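Local coordinates for protein PP1b (Porcine reproductive and respiratory syndrome virus, PDB 6JDR) that is the nsp10 helicase portion of the viral replicase polyprotein and probably hydrolyses ATP to unwind RNA and DNA duplexes with 5' to 3' polarity, at residues R5-Y16 / L22-H32; I329-A337 / L352-R363. The protein carries 1 engineered substitution. All coordinates share one frame; numbering follows the deposited sequence.

Contact 1: R5-Y16 / L22-H32; sequences RMCGYCGAPAPY and LDVCVYHTHFH. With ZN (zinc ion), chain C; ZN (zinc ion), chain B.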
loop_
_atom_site.group_PDB
_atom_site.type_symbol
_atom_site.label_atom_id
_atom_site.label_comp_id
_atom_site.label_asym_id
_atom_site.label_seq_id
_atom_site.Cartn_x
_atom_site.Cartn_y
_atom_site.Cartn_z
ATOM N N ARG A 5 -10.476 -21.668 -22.683
ATOM C CA ARG A 5 -9.975 -21.251 -21.379
ATOM C C ARG A 5 -8.484 -21.538 -21.237
ATOM O O ARG A 5 -7.949 -22.437 -21.888
ATOM C CB ARG A 5 -10.757 -21.963 -20.277
ATOM C CG ARG A 5 -12.209 -21.518 -20.195
ATOM C CD ARG A 5 -13.073 -22.528 -19.464
ATOM N NE ARG A 5 -14.420 -22.008 -19.239
ATOM C CZ ARG A 5 -14.753 -21.141 -18.283
ATOM N NH1 ARG A 5 -13.840 -20.675 -17.432
ATOM N NH2 ARG A 5 -16.014 -20.738 -18.173
ATOM N N MET A 6 -7.823 -20.764 -20.379
ATOM C CA MET A 6 -6.394 -20.919 -20.119
ATOM C C MET A 6 -6.159 -21.478 -18.714
ATOM O O MET A 6 -6.955 -21.251 -17.805
ATOM C CB MET A 6 -5.679 -19.571 -20.285
ATOM C CG MET A 6 -6.007 -18.839 -21.582
ATOM S SD MET A 6 -5.728 -19.809 -23.085
ATOM C CE MET A 6 -4.109 -19.229 -23.593
ATOM N N CYS A 7 -5.053 -22.199 -18.550
ATOM C CA CYS A 7 -4.705 -22.841 -17.286
ATOM C C CYS A 7 -4.452 -21.818 -16.183
ATOM O O CYS A 7 -3.772 -20.820 -16.400
ATOM C CB CYS A 7 -3.466 -23.725 -17.471
ATOM S SG CYS A 7 -2.934 -24.625 -15.991
ATOM N N GLY A 8 -5.000 -22.083 -14.999
ATOM C CA GLY A 8 -4.822 -21.209 -13.839
ATOM C C GLY A 8 -3.413 -21.214 -13.278
ATOM O O GLY A 8 -3.016 -20.266 -12.606
ATOM N N TYR A 9 -2.660 -22.284 -13.539
ATOM C CA TYR A 9 -1.260 -22.372 -13.120
ATOM C C TYR A 9 -0.334 -21.688 -14.127
ATOM O O TYR A 9 0.385 -20.744 -13.780
ATOM C CB TYR A 9 -0.816 -23.831 -12.973
ATOM C CG TYR A 9 -1.452 -24.596 -11.832
ATOM C CD1 TYR A 9 -1.167 -24.272 -10.509
ATOM C CD2 TYR A 9 -2.307 -25.668 -12.076
ATOM C CE1 TYR A 9 -1.732 -24.980 -9.459
ATOM C CE2 TYR A 9 -2.876 -26.383 -11.035
ATOM C CZ TYR A 9 -2.585 -26.035 -9.727
ATOM O OH TYR A 9 -3.148 -26.737 -8.687
ATOM N N CYS A 10 -0.369 -22.174 -15.370
ATOM C CA CYS A 10 0.646 -21.843 -16.380
ATOM C C CYS A 10 0.150 -21.056 -17.597
ATOM O O CYS A 10 0.955 -20.658 -18.437
ATOM C CB CYS A 10 1.295 -23.130 -16.879
ATOM S SG CYS A 10 0.168 -24.180 -17.828
ATOM N N GLY A 11 -1.158 -20.850 -17.713
ATOM C CA GLY A 11 -1.719 -20.090 -18.830
ATOM C C GLY A 11 -1.879 -20.832 -20.151
ATOM O O GLY A 11 -2.372 -20.257 -21.119
ATOM N N ALA A 12 -1.481 -22.102 -20.206
ATOM C CA ALA A 12 -1.665 -22.917 -21.408
ATOM C C ALA A 12 -3.153 -23.215 -21.619
ATOM O O ALA A 12 -3.946 -23.032 -20.697
ATOM C CB ALA A 12 -0.882 -24.214 -21.281
ATOM N N PRO A 13 -3.544 -23.663 -22.831
ATOM C CA PRO A 13 -4.950 -24.023 -23.078
ATOM C C PRO A 13 -5.480 -25.068 -22.089
ATOM O O PRO A 13 -4.785 -26.043 -21.790
ATOM C CB PRO A 13 -4.921 -24.586 -24.502
ATOM C CG PRO A 13 -3.776 -23.886 -25.149
ATOM C CD PRO A 13 -2.741 -23.745 -24.066
ATOM N N ALA A 14 -6.699 -24.854 -21.596
ATOM C CA ALA A 14 -7.241 -25.634 -20.480
ATOM C C ALA A 14 -8.583 -26.279 -20.823
ATOM O O ALA A 14 -9.630 -25.654 -20.663
ATOM C CB ALA A 14 -7.389 -24.744 -19.254
ATOM N N PRO A 15 -8.560 -27.534 -21.294
ATOM C CA PRO A 15 -9.816 -28.233 -21.558
ATOM C C PRO A 15 -10.498 -28.781 -20.297
ATOM O O PRO A 15 -11.693 -29.060 -20.331
ATOM C CB PRO A 15 -9.406 -29.382 -22.493
ATOM C CG PRO A 15 -7.918 -29.487 -22.417
ATOM C CD PRO A 15 -7.378 -28.361 -21.587
ATOM N N TYR A 16 -9.752 -28.932 -19.205
ATOM C CA TYR A 16 -10.291 -29.505 -17.972
ATOM C C TYR A 16 -10.293 -28.493 -16.835
ATOM O O TYR A 16 -9.784 -27.381 -16.980
ATOM C CB TYR A 16 -9.493 -30.757 -17.596
ATOM C CG TYR A 16 -9.507 -31.768 -18.718
ATOM C CD1 TYR A 16 -10.560 -32.663 -18.854
ATOM C CD2 TYR A 16 -8.496 -31.793 -19.675
ATOM C CE1 TYR A 16 -10.598 -33.573 -19.893
ATOM C CE2 TYR A 16 -8.525 -32.702 -20.721
ATOM C CZ TYR A 16 -9.581 -33.588 -20.826
ATOM O OH TYR A 16 -9.624 -34.496 -21.854
ATOM N N LEU A 22 -10.790 -24.296 -10.708
ATOM C CA LEU A 22 -9.547 -23.904 -11.376
ATOM C C LEU A 22 -9.435 -24.577 -12.745
ATOM O O LEU A 22 -9.453 -25.805 -12.830
ATOM C CB LEU A 22 -8.340 -24.285 -10.512
ATOM C CG LEU A 22 -6.987 -23.699 -10.929
ATOM C CD1 LEU A 22 -6.919 -22.207 -10.643
ATOM C CD2 LEU A 22 -5.859 -24.423 -10.217
ATOM N N ASP A 23 -9.328 -23.772 -13.803
ATOM C CA ASP A 23 -9.045 -24.285 -15.150
ATOM C C ASP A 23 -7.625 -24.825 -15.214
ATOM O O ASP A 23 -6.690 -24.162 -14.766
ATOM C CB ASP A 23 -9.181 -23.178 -16.200
ATOM C CG ASP A 23 -10.610 -22.736 -16.406
ATOM O OD1 ASP A 23 -11.510 -23.604 -16.427
ATOM O OD2 ASP A 23 -10.834 -21.519 -16.562
ATOM N N VAL A 24 -7.464 -26.016 -15.782
ATOM C CA VAL A 24 -6.153 -26.648 -15.873
ATOM C C VAL A 24 -5.891 -27.259 -17.246
ATOM O O VAL A 24 -6.805 -27.741 -17.921
ATOM C CB VAL A 24 -5.952 -27.731 -14.786
ATOM C CG1 VAL A 24 -5.806 -27.088 -13.414
ATOM C CG2 VAL A 24 -7.095 -28.738 -14.786
ATOM N N CYS A 25 -4.624 -27.226 -17.641
ATOM C CA CYS A 25 -4.165 -27.861 -18.866
ATOM C C CYS A 25 -3.925 -29.339 -18.594
ATOM O O CYS A 25 -3.983 -29.786 -17.446
ATOM C CB CYS A 25 -2.873 -27.197 -19.344
ATOM S SG CYS A 25 -1.483 -27.411 -18.213
ATOM N N VAL A 26 -3.638 -30.081 -19.657
ATOM C CA VAL A 26 -3.461 -31.529 -19.588
ATOM C C VAL A 26 -2.395 -31.910 -18.557
ATOM O O VAL A 26 -2.576 -32.851 -17.783
ATOM C CB VAL A 26 -3.099 -32.101 -20.985
ATOM C CG1 VAL A 26 -2.646 -33.556 -20.899
ATOM C CG2 VAL A 26 -4.289 -31.974 -21.930
ATOM N N TYR A 27 -1.289 -31.175 -18.550
ATOM C CA TYR A 27 -0.202 -31.446 -17.617
ATOM C C TYR A 27 -0.664 -31.304 -16.162
ATOM O O TYR A 27 -0.446 -32.198 -15.350
ATOM C CB TYR A 27 0.982 -30.513 -17.894
ATOM C CG TYR A 27 2.151 -30.719 -16.962
ATOM C CD1 TYR A 27 2.949 -31.857 -17.055
ATOM C CD2 TYR A 27 2.463 -29.778 -15.983
ATOM C CE1 TYR A 27 4.021 -32.053 -16.199
ATOM C CE2 TYR A 27 3.532 -29.966 -15.122
ATOM C CZ TYR A 27 4.308 -31.102 -15.235
ATOM O OH TYR A 27 5.370 -31.290 -14.382
ATOM N N HIS A 28 -1.330 -30.195 -15.856
ATOM C CA HIS A 28 -1.712 -29.884 -14.479
ATOM C C HIS A 28 -2.928 -30.641 -13.951
ATOM O O HIS A 28 -3.289 -30.480 -12.785
ATOM C CB HIS A 28 -1.925 -28.381 -14.315
ATOM C CG HIS A 28 -0.650 -27.606 -14.250
ATOM N ND1 HIS A 28 -0.204 -26.822 -15.289
ATOM C CD2 HIS A 28 0.283 -27.506 -13.273
ATOM C CE1 HIS A 28 0.945 -26.264 -14.953
ATOM N NE2 HIS A 28 1.262 -26.663 -13.734
ATOM N N THR A 29 -3.547 -31.478 -14.783
ATOM C CA THR A 29 -4.600 -32.372 -14.306
ATOM C C THR A 29 -4.095 -33.349 -13.239
ATOM O O THR A 29 -4.895 -33.917 -12.498
ATOM C CB THR A 29 -5.221 -33.203 -15.457
ATOM O OG1 THR A 29 -4.184 -33.828 -16.220
ATOM C CG2 THR A 29 -6.064 -32.332 -16.373
ATOM N N HIS A 30 -2.782 -33.560 -13.168
ATOM C CA HIS A 30 -2.215 -34.578 -12.282
ATOM C C HIS A 30 -1.369 -34.011 -11.126
ATOM O O HIS A 30 -0.677 -34.765 -10.443
ATOM C CB HIS A 30 -1.382 -35.567 -13.117
ATOM C CG HIS A 30 -2.203 -36.563 -13.881
ATOM N ND1 HIS A 30 -3.149 -36.194 -14.816
ATOM C CD2 HIS A 30 -2.209 -37.917 -13.856
ATOM C CE1 HIS A 30 -3.704 -37.278 -15.328
ATOM N NE2 HIS A 30 -3.151 -38.337 -14.762
ATOM N N PHE A 31 -1.428 -32.699 -10.900
ATOM C CA PHE A 31 -0.664 -32.067 -9.819
ATOM C C PHE A 31 -1.541 -31.171 -8.934
ATOM O O PHE A 31 -1.081 -30.151 -8.410
ATOM C CB PHE A 31 0.510 -31.270 -10.397
ATOM C CG PHE A 31 1.480 -32.105 -11.184
ATOM C CD1 PHE A 31 2.528 -32.763 -10.551
ATOM C CD2 PHE A 31 1.347 -32.235 -12.560
ATOM C CE1 PHE A 31 3.427 -33.533 -11.274
ATOM C CE2 PHE A 31 2.244 -33.003 -13.290
ATOM C CZ PHE A 31 3.286 -33.654 -12.648
ATOM N N HIS A 32 -2.795 -31.578 -8.748
ATOM C CA HIS A 32 -3.751 -30.833 -7.934
ATOM C C HIS A 32 -4.390 -31.775 -6.921
ATOM O O HIS A 32 -5.441 -32.364 -7.174
ATOM C CB HIS A 32 -4.808 -30.196 -8.832
ATOM C CG HIS A 32 -5.728 -29.258 -8.119
ATOM N ND1 HIS A 32 -5.477 -27.909 -8.008
ATOM C CD2 HIS A 32 -6.911 -29.472 -7.497
ATOM C CE1 HIS A 32 -6.460 -27.332 -7.342
ATOM N NE2 HIS A 32 -7.345 -28.259 -7.026
HETATM ZN ZN ZN C . -1.062 -25.629 -16.813
HETATM ZN ZN ZN B . -9.089 -27.902 -5.825
HETATM O O HOH W 1 -11.590 -25.578 -18.537
#

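Contact 2: I329-A337 / L352-R363; sequences ITIDSSQGA and LNRQRALVAITR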
loop_
_atom_site.group_PDB
_atom_site.type_symbol
_atom_site.label_atom_id
_atom_site.label_comp_id
_atom_site.label_asym_id
_atom_site.label_seq_id
_atom_site.Cartn_x
_atom_site.Cartn_y
_atom_site.Cartn_z
ATOM N N ILE A 329 28.911 30.238 10.304
ATOM C CA ILE A 329 29.830 29.103 10.190
ATOM C C ILE A 329 29.690 28.432 8.832
ATOM O O ILE A 329 28.702 28.640 8.125
ATOM C CB ILE A 329 29.577 28.055 11.294
ATOM C CG1 ILE A 329 28.130 27.542 11.239
ATOM C CG2 ILE A 329 29.885 28.651 12.661
ATOM C CD1 ILE A 329 27.847 26.397 12.187
ATOM N N THR A 330 30.679 27.619 8.469
ATOM C CA THR A 330 30.587 26.831 7.250
ATOM C C THR A 330 29.577 25.706 7.425
ATOM O O THR A 330 29.218 25.337 8.549
ATOM C CB THR A 330 31.931 26.204 6.840
ATOM O OG1 THR A 330 32.420 25.370 7.899
ATOM C CG2 THR A 330 32.948 27.280 6.510
ATOM N N ILE A 331 29.129 25.160 6.302
ATOM C CA ILE A 331 28.243 24.007 6.309
ATOM C C ILE A 331 28.997 22.781 6.830
ATOM O O ILE A 331 28.414 21.943 7.517
ATOM C CB ILE A 331 27.667 23.737 4.904
ATOM C CG1 ILE A 331 26.788 24.913 4.457
ATOM C CG2 ILE A 331 26.856 22.452 4.895
ATOM C CD1 ILE A 331 26.593 25.002 2.956
ATOM N N ASP A 332 30.290 22.690 6.523
ATOM C CA ASP A 332 31.132 21.608 7.045
ATOM C C ASP A 332 31.249 21.638 8.570
ATOM O O ASP A 332 31.302 20.587 9.210
ATOM C CB ASP A 332 32.530 21.662 6.424
ATOM C CG ASP A 332 32.518 21.374 4.933
ATOM O OD1 ASP A 332 31.483 21.637 4.279
ATOM O OD2 ASP A 332 33.545 20.886 4.413
ATOM N N SER A 333 31.290 22.839 9.143
ATOM C CA SER A 333 31.384 23.009 10.596
ATOM C C SER A 333 30.061 22.757 11.313
ATOM O O SER A 333 30.045 22.563 12.528
ATOM C CB SER A 333 31.876 24.417 10.936
ATOM O OG SER A 333 33.154 24.654 10.374
ATOM N N SER A 334 28.959 22.767 10.567
ATOM C CA SER A 334 27.623 22.576 11.136
ATOM C C SER A 334 27.214 21.105 11.290
ATOM O O SER A 334 26.115 20.819 11.769
ATOM C CB SER A 334 26.586 23.289 10.264
ATOM O OG SER A 334 26.532 22.714 8.968
ATOM N N GLN A 335 28.087 20.182 10.883
ATOM C CA GLN A 335 27.774 18.752 10.924
ATOM C C GLN A 335 27.613 18.260 12.362
ATOM O O GLN A 335 28.473 18.505 13.213
ATOM C CB GLN A 335 28.856 17.939 10.210
ATOM C CG GLN A 335 28.937 18.202 8.714
ATOM C CD GLN A 335 30.081 17.467 8.042
ATOM O OE1 GLN A 335 30.525 16.422 8.513
ATOM N NE2 GLN A 335 30.561 18.012 6.929
ATOM N N GLY A 336 26.509 17.564 12.619
ATOM C CA GLY A 336 26.179 17.089 13.958
ATOM C C GLY A 336 25.655 18.179 14.880
ATOM O O GLY A 336 25.717 18.036 16.103
ATOM N N ALA A 337 25.146 19.266 14.299
ATOM C CA ALA A 337 24.547 20.357 15.064
ATOM C C ALA A 337 23.107 20.575 14.614
ATOM O O ALA A 337 22.773 20.332 13.455
ATOM C CB ALA A 337 25.357 21.632 14.888
ATOM N N LEU A 352 27.998 25.026 -4.248
ATOM C CA LEU A 352 27.119 24.091 -3.554
ATOM C C LEU A 352 27.012 22.754 -4.273
ATOM O O LEU A 352 26.658 22.710 -5.448
ATOM C CB LEU A 352 25.731 24.720 -3.427
ATOM C CG LEU A 352 24.756 24.136 -2.408
ATOM C CD1 LEU A 352 25.285 24.275 -0.990
ATOM C CD2 LEU A 352 23.412 24.835 -2.549
ATOM N N ASN A 353 27.327 21.671 -3.562
ATOM C CA ASN A 353 27.116 20.309 -4.068
ATOM C C ASN A 353 26.049 19.576 -3.245
ATOM O O ASN A 353 25.519 20.136 -2.283
ATOM C CB ASN A 353 28.437 19.524 -4.092
ATOM C CG ASN A 353 28.974 19.212 -2.706
ATOM O OD1 ASN A 353 28.228 19.132 -1.733
ATOM N ND2 ASN A 353 30.279 19.023 -2.616
ATOM N N ARG A 354 25.738 18.337 -3.625
ATOM C CA ARG A 354 24.748 17.519 -2.905
ATOM C C ARG A 354 25.078 17.343 -1.427
ATOM O O ARG A 354 24.233 17.597 -0.571
ATOM C CB ARG A 354 24.588 16.135 -3.554
ATOM C CG ARG A 354 23.282 15.939 -4.305
ATOM C CD ARG A 354 22.137 15.543 -3.378
ATOM N NE ARG A 354 20.839 16.027 -3.857
ATOM C CZ ARG A 354 19.674 15.836 -3.234
ATOM N NH1 ARG A 354 19.612 15.153 -2.095
ATOM N NH2 ARG A 354 18.556 16.333 -3.756
ATOM N N GLN A 355 26.299 16.905 -1.133
ATOM C CA GLN A 355 26.702 16.636 0.245
ATOM C C GLN A 355 26.515 17.867 1.133
ATOM O O GLN A 355 25.877 17.776 2.181
ATOM C CB GLN A 355 28.154 16.156 0.300
ATOM N N ARG A 356 27.058 19.007 0.700
ATOM C CA ARG A 356 26.935 20.278 1.434
ATOM C C ARG A 356 25.483 20.730 1.564
ATOM O O ARG A 356 25.060 21.190 2.622
ATOM C CB ARG A 356 27.711 21.400 0.733
ATOM C CG ARG A 356 29.223 21.253 0.725
ATOM C CD ARG A 356 29.881 22.521 0.189
ATOM N NE ARG A 356 31.216 22.271 -0.355
ATOM C CZ ARG A 356 32.307 22.029 0.374
ATOM N NH1 ARG A 356 32.253 21.992 1.704
ATOM N NH2 ARG A 356 33.470 21.814 -0.236
ATOM N N ALA A 357 24.732 20.620 0.473
ATOM C CA ALA A 357 23.329 21.022 0.468
ATOM C C ALA A 357 22.494 20.132 1.381
ATOM O O ALA A 357 21.594 20.613 2.060
ATOM C CB ALA A 357 22.771 21.006 -0.947
ATOM N N LEU A 358 22.800 18.839 1.400
ATOM C CA LEU A 358 22.106 17.904 2.277
ATOM C C LEU A 358 22.328 18.262 3.743
ATOM O O LEU A 358 21.401 18.196 4.547
ATOM C CB LEU A 358 22.567 16.467 2.013
ATOM C CG LEU A 358 21.969 15.378 2.913
ATOM C CD1 LEU A 358 20.445 15.437 2.928
ATOM C CD2 LEU A 358 22.446 14.002 2.469
ATOM N N VAL A 359 23.554 18.642 4.086
ATOM C CA VAL A 359 23.867 19.023 5.460
ATOM C C VAL A 359 23.146 20.318 5.817
ATOM O O VAL A 359 22.565 20.422 6.889
ATOM C CB VAL A 359 25.383 19.179 5.691
ATOM C CG1 VAL A 359 25.663 19.713 7.090
ATOM C CG2 VAL A 359 26.091 17.847 5.498
ATOM N N ALA A 360 23.163 21.284 4.903
ATOM C CA ALA A 360 22.570 22.605 5.146
ATOM C C ALA A 360 21.055 22.567 5.346
ATOM O O ALA A 360 20.519 23.271 6.203
ATOM C CB ALA A 360 22.917 23.552 4.005
ATOM N N ILE A 361 20.373 21.746 4.552
ATOM C CA ILE A 361 18.918 21.633 4.615
ATOM C C ILE A 361 18.451 20.891 5.871
ATOM O O ILE A 361 17.345 21.129 6.359
ATOM C CB ILE A 361 18.377 20.929 3.351
ATOM C CG1 ILE A 361 18.661 21.778 2.103
ATOM C CG2 ILE A 361 16.885 20.637 3.468
ATOM C CD1 ILE A 361 18.135 23.194 2.168
ATOM N N THR A 362 19.295 20.013 6.405
ATOM C CA THR A 362 18.906 19.151 7.520
ATOM C C THR A 362 19.379 19.632 8.903
ATOM O O THR A 362 19.352 18.862 9.863
ATOM C CB THR A 362 19.419 17.717 7.291
ATOM O OG1 THR A 362 20.843 17.739 7.137
ATOM C CG2 THR A 362 18.776 17.110 6.050
ATOM N N ARG A 363 19.809 20.890 9.010
ATOM C CA ARG A 363 20.184 21.468 10.304
ATOM C C ARG A 363 18.978 22.063 11.033
ATOM O O ARG A 363 18.883 21.971 12.257
ATOM C CB ARG A 363 21.237 22.568 10.133
ATOM C CG ARG A 363 22.528 22.158 9.445
ATOM C CD ARG A 363 23.157 20.928 10.074
ATOM N NE ARG A 363 22.590 19.683 9.556
ATOM C CZ ARG A 363 22.742 18.483 10.117
ATOM N NH1 ARG A 363 23.445 18.332 11.235
ATOM N NH2 ARG A 363 22.182 17.420 9.552
#

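Contact 1: R5-Y16 / L22-H32
Tyr16 and Val24 form an antiparallel, hydrogen-bonded pair in a short two-stranded hairpin, where Val24 N donates to Tyr16 O (2.9 Å) and the return bond from Tyr16 N is weak. Cys7 and Gly8 are tied to the same strand and its end: Gly8 N makes an almost straight bond to Asp23 O (2.7 Å), and Cys25 N, just past the strand, donates to Cys7 SG. The turn from Cys7 to Gly11 has the features of a zinc knuckle, with weak bonds from the amides of Tyr9 and Cys10 to Cys7 SG.

One zinc ion joins the segments through the sulfurs of Cys7, Cys10 and Cys25 and through His28 ND1, the last at 2.1 Å. The imidazole of His28 is held between two tyrosines: Tyr9 CB sits over the centre of one face and Tyr27 CD2 over the other. Beyond its CB, the Tyr9 ring makes an offset stack with His28, the planes 29° apart. Leu22 CG lies anti to its backbone N (chi1 -168°), which carries CD2 over a face of the Tyr9 phenol, 3.7 Å from CE2.

At the outer margin, Arg5 NH1 approaches the syn lone pair of Asp23 OD2 in the guanidinium plane (3.2 Å), while Asp23 OD1 has a second salt bridge, to Arg94.

Tyr9 OH accepts from His32 ND1 at 2.7 Å, in the imidazole plane, and is also hydrogen-bonded to Asp65. His32 NE2 binds a second zinc ion, completed by Cys20, His34 and Cys35, so Tyr9 couples two metal sites of the zinc-binding domain. Metal coordination would be expected to polarise the ND1-H of His32 and strengthen its bond to the phenol, while the amide donors at Cys7 SG would help to disperse thiolate charge.

Contact 2: I329-A337 / L352-R363
Ile331, just after strand 329-330 and before a type I turn, packs on helix 354-361 within the second RecA-like domain of this superfamily 1 helicase; the two segments have sequences consistent with helicase motifs V and VI. The packing is tightest around this isoleucine. Its CG2 branch, anti to the backbone N, lies 3.2 Å from Arg356 O and 3.7 Å from Val359 CB, the Ile331 and Val359 side chains running antiparallel alongside each other. CD1 continues to Ala360 CB (4.1 Å) and Leu352, and Leu344 of the central strand 342-345 touches both Ile331 and Ala360. Val359 also turns CG1 to Ser334 OG at 3.6 Å.

Toward solvent the contact thins to single touches. Gln335 meets Val359 CG1 only through its CG, crossing it at about a right angle. Exposed Asp332 reaches the extended Arg356 chain in a salt bridge, OD1 to NH1 at 2.7 Å, with carboxylate and guanidinium planes nearly coplanar at 15°. The backbone N of the same arginine donates the N-cap bond to Asn353 OD1, so the salt bridge leaves from the first turn of the helix.

Just past the other end of the helix, the bend at chi2 brings Arg363 CD against Ser334 O, and that at chi3 turns the guanidinium to Ala337. Its NH1 makes a weak bond to Ala337 O (3.1 Å), while NH2 donates almost straight to Thr362 OG1 in the guanidinium plane.

Overall arrangement
Starting at the N terminus, contact 1 closes first, joining 5-16 to 22-32 across only five intervening residues within the zinc-binding domain. The chain then builds a four-stranded antiparallel sheet and the seven-stranded parallel sheet that carries the likely P-loop before it enters the second, five-stranded parallel sheet. There contact 2 closes a loop of 14 residues that includes strand 342-345, tying the turn after edge strand 329-330 to helix 354-361. The two contacts neither nest nor cross. They lie on opposite sides of the chain's centre, their own centres about 61 Å apart and their nearest atoms about 42 Å apart, each lying within a separate domain.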